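PDB 3W6Q: tyrosinase, which probably oxidises monophenols and diphenols to o-quinones at a pair of copper ions, as tyrosinases do. Local coordinates for residues P561-V566 with R605-K610. Residues are numbered along the deposited sequence; the frame is centred on the assembly and turned at random. Where two conformers were deposited one is given.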
loop_
_atom_site.group_PDB
_atom_site.type_symbol
_atom_site.label_atom_id
_atom_site.label_comp_id
_atom_site.label_asym_id
_atom_site.label_seq_id
_atom_site.Cartn_x
_atom_site.Cartn_y
_atom_site.Cartn_z
ATOM N N PRO A 561 2.326 36.476 9.698
ATOM C CA PRO A 561 1.039 35.771 9.593
ATOM C C PRO A 561 0.349 35.557 10.941
ATOM O O PRO A 561 1.014 35.404 11.964
ATOM C CB PRO A 561 1.430 34.416 8.989
ATOM C CG PRO A 561 2.851 34.217 9.423
ATOM C CD PRO A 561 3.472 35.593 9.430
ATOM N N THR A 562 -0.981 35.566 10.936
ATOM C CA THR A 562 -1.738 35.050 12.067
ATOM C C THR A 562 -1.819 33.544 11.890
ATOM O O THR A 562 -2.330 33.077 10.873
ATOM C CB THR A 562 -3.184 35.567 12.079
ATOM O OG1 THR A 562 -3.193 36.990 12.211
ATOM C CG2 THR A 562 -3.953 34.945 13.241
ATOM N N PRO A 563 -1.307 32.778 12.866
ATOM C CA PRO A 563 -1.424 31.317 12.775
ATOM C C PRO A 563 -2.889 30.911 12.860
ATOM O O PRO A 563 -3.598 31.341 13.764
ATOM C CB PRO A 563 -0.673 30.815 14.016
ATOM C CG PRO A 563 0.192 31.975 14.451
ATOM C CD PRO A 563 -0.593 33.208 14.080
ATOM N N ARG A 564 -3.349 30.130 11.895
ATOM C CA ARG A 564 -4.714 29.634 11.935
ATOM C C ARG A 564 -4.658 28.139 12.205
ATOM O O ARG A 564 -3.789 27.442 11.688
ATOM C CB ARG A 564 -5.438 29.957 10.628
ATOM C CG ARG A 564 -5.399 31.446 10.299
ATOM C CD ARG A 564 -6.216 31.815 9.077
ATOM N NE ARG A 564 -6.025 33.229 8.757
ATOM C CZ ARG A 564 -6.710 34.225 9.312
ATOM N NH1 ARG A 564 -7.656 33.967 10.208
ATOM N NH2 ARG A 564 -6.452 35.481 8.967
ATOM N N TYR A 565 -5.563 27.657 13.053
ATOM C CA TYR A 565 -5.562 26.237 13.400
ATOM C C TYR A 565 -6.907 25.564 13.190
ATOM O O TYR A 565 -7.961 26.201 13.259
ATOM C CB TYR A 565 -5.065 25.999 14.833
ATOM C CG TYR A 565 -5.922 26.620 15.908
ATOM C CD1 TYR A 565 -7.024 25.944 16.421
ATOM C CD2 TYR A 565 -5.624 27.876 16.424
ATOM C CE1 TYR A 565 -7.819 26.513 17.410
ATOM C CE2 TYR A 565 -6.409 28.448 17.410
ATOM C CZ TYR A 565 -7.508 27.757 17.900
ATOM O OH TYR A 565 -8.301 28.317 18.887
ATOM N N VAL A 566 -6.852 24.269 12.915
ATOM C CA VAL A 566 -8.038 23.434 12.850
ATOM C C VAL A 566 -7.742 22.182 13.666
ATOM O O VAL A 566 -6.647 21.627 13.582
ATOM C CB VAL A 566 -8.398 23.048 11.387
ATOM C CG1 VAL A 566 -9.630 22.129 11.341
ATOM C CG2 VAL A 566 -8.643 24.283 10.547
ATOM N N ARG A 605 6.757 37.048 21.557
ATOM C CA ARG A 605 5.486 36.655 20.940
ATOM C C ARG A 605 5.117 37.686 19.881
ATOM O O ARG A 605 5.045 38.866 20.180
ATOM C CB ARG A 605 4.378 36.574 21.998
ATOM C CG ARG A 605 3.045 36.022 21.467
ATOM C CD ARG A 605 1.923 36.147 22.502
ATOM N NE ARG A 605 2.108 35.229 23.624
ATOM C CZ ARG A 605 1.328 34.179 23.873
ATOM N NH1 ARG A 605 0.290 33.919 23.087
ATOM N NH2 ARG A 605 1.577 33.392 24.914
ATOM N N VAL A 606 4.904 37.258 18.643
ATOM C CA VAL A 606 4.614 38.226 17.589
ATOM C C VAL A 606 3.229 38.069 16.961
ATOM O O VAL A 606 2.776 38.954 16.242
ATOM C CB VAL A 606 5.685 38.225 16.485
ATOM C CG1 VAL A 606 7.013 38.812 17.020
ATOM C CG2 VAL A 606 5.857 36.825 15.911
ATOM N N ALA A 607 2.567 36.945 17.224
ATOM C CA ALA A 607 1.191 36.761 16.768
ATOM C C ALA A 607 0.481 35.690 17.580
ATOM O O ALA A 607 1.106 34.738 18.057
ATOM C CB ALA A 607 1.145 36.415 15.275
ATOM N N ASP A 608 -0.827 35.865 17.730
ATOM C CA ASP A 608 -1.677 34.909 18.423
ATOM C C ASP A 608 -2.545 34.176 17.411
ATOM O O ASP A 608 -3.016 34.770 16.441
ATOM C CB ASP A 608 -2.558 35.622 19.448
ATOM C CG ASP A 608 -1.758 36.194 20.598
ATOM O OD1 ASP A 608 -1.235 35.398 21.409
ATOM O OD2 ASP A 608 -1.649 37.434 20.686
ATOM N N GLY A 609 -2.741 32.883 17.637
ATOM C CA GLY A 609 -3.483 32.053 16.714
ATOM C C GLY A 609 -4.979 32.249 16.841
ATOM O O GLY A 609 -5.457 32.780 17.837
ATOM N N LYS A 610 -5.716 31.827 15.820
ATOM C CA LYS A 610 -7.175 31.822 15.881
ATOM C C LYS A 610 -7.696 30.663 15.053
ATOM O O LYS A 610 -7.100 30.293 14.036
ATOM C CB LYS A 610 -7.770 33.148 15.407
ATOM C CG LYS A 610 -7.402 33.551 13.992
ATOM C CD LYS A 610 -8.019 34.919 13.618
ATOM C CE LYS A 610 -9.538 34.855 13.482
ATOM N NZ LYS A 610 -10.136 36.135 12.970
HETATM O O HOH W 1 -8.187 37.412 10.368
#
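The single parallel pairing in the mixed sheet begins here, where strand 563-568 runs beside strand 604-611 and Arg564 pairs with Lys610. Two backbone hydrogen bonds bracket Arg564: Lys610 N donates to Pro563 O at 3.0 Å, and Tyr565 N donates to Lys610 O at 3.2 Å. Arg564 CA also sits 3.2 Å from Lys610 O as a CA-H...O contact. On the face carrying both long side chains, Arg564, in one of its two conformers, lies side by side with Lys610 and points the same way, with Lys610 CD 3.6 Å from Arg564 NH1. In that conformer Arg564 NH1 and Lys610 NZ are 4.3 Å apart; a water at the guanidinium edge takes a bond from Arg564 NH2 at 2.9 Å and a weak one from Lys610 NZ, which probably softens the repulsion. A chi1 of 63° tucks Tyr565 CG between the two backbone arms and lays the ring alongside the Gly609-Lys610 backbone, its edge to Gly609 C and CE2 3.5 Å from Lys610 C. Before the paired part, Ala607 CB lies 3.8 Å from Pro563 CD. Ala607 and Val606 both face Leu584, a classic beta bulge in strand 604-611, which joins antiparallel strand 580-588 to parallel strand 563-568 of the tyrosinase C-terminal domain.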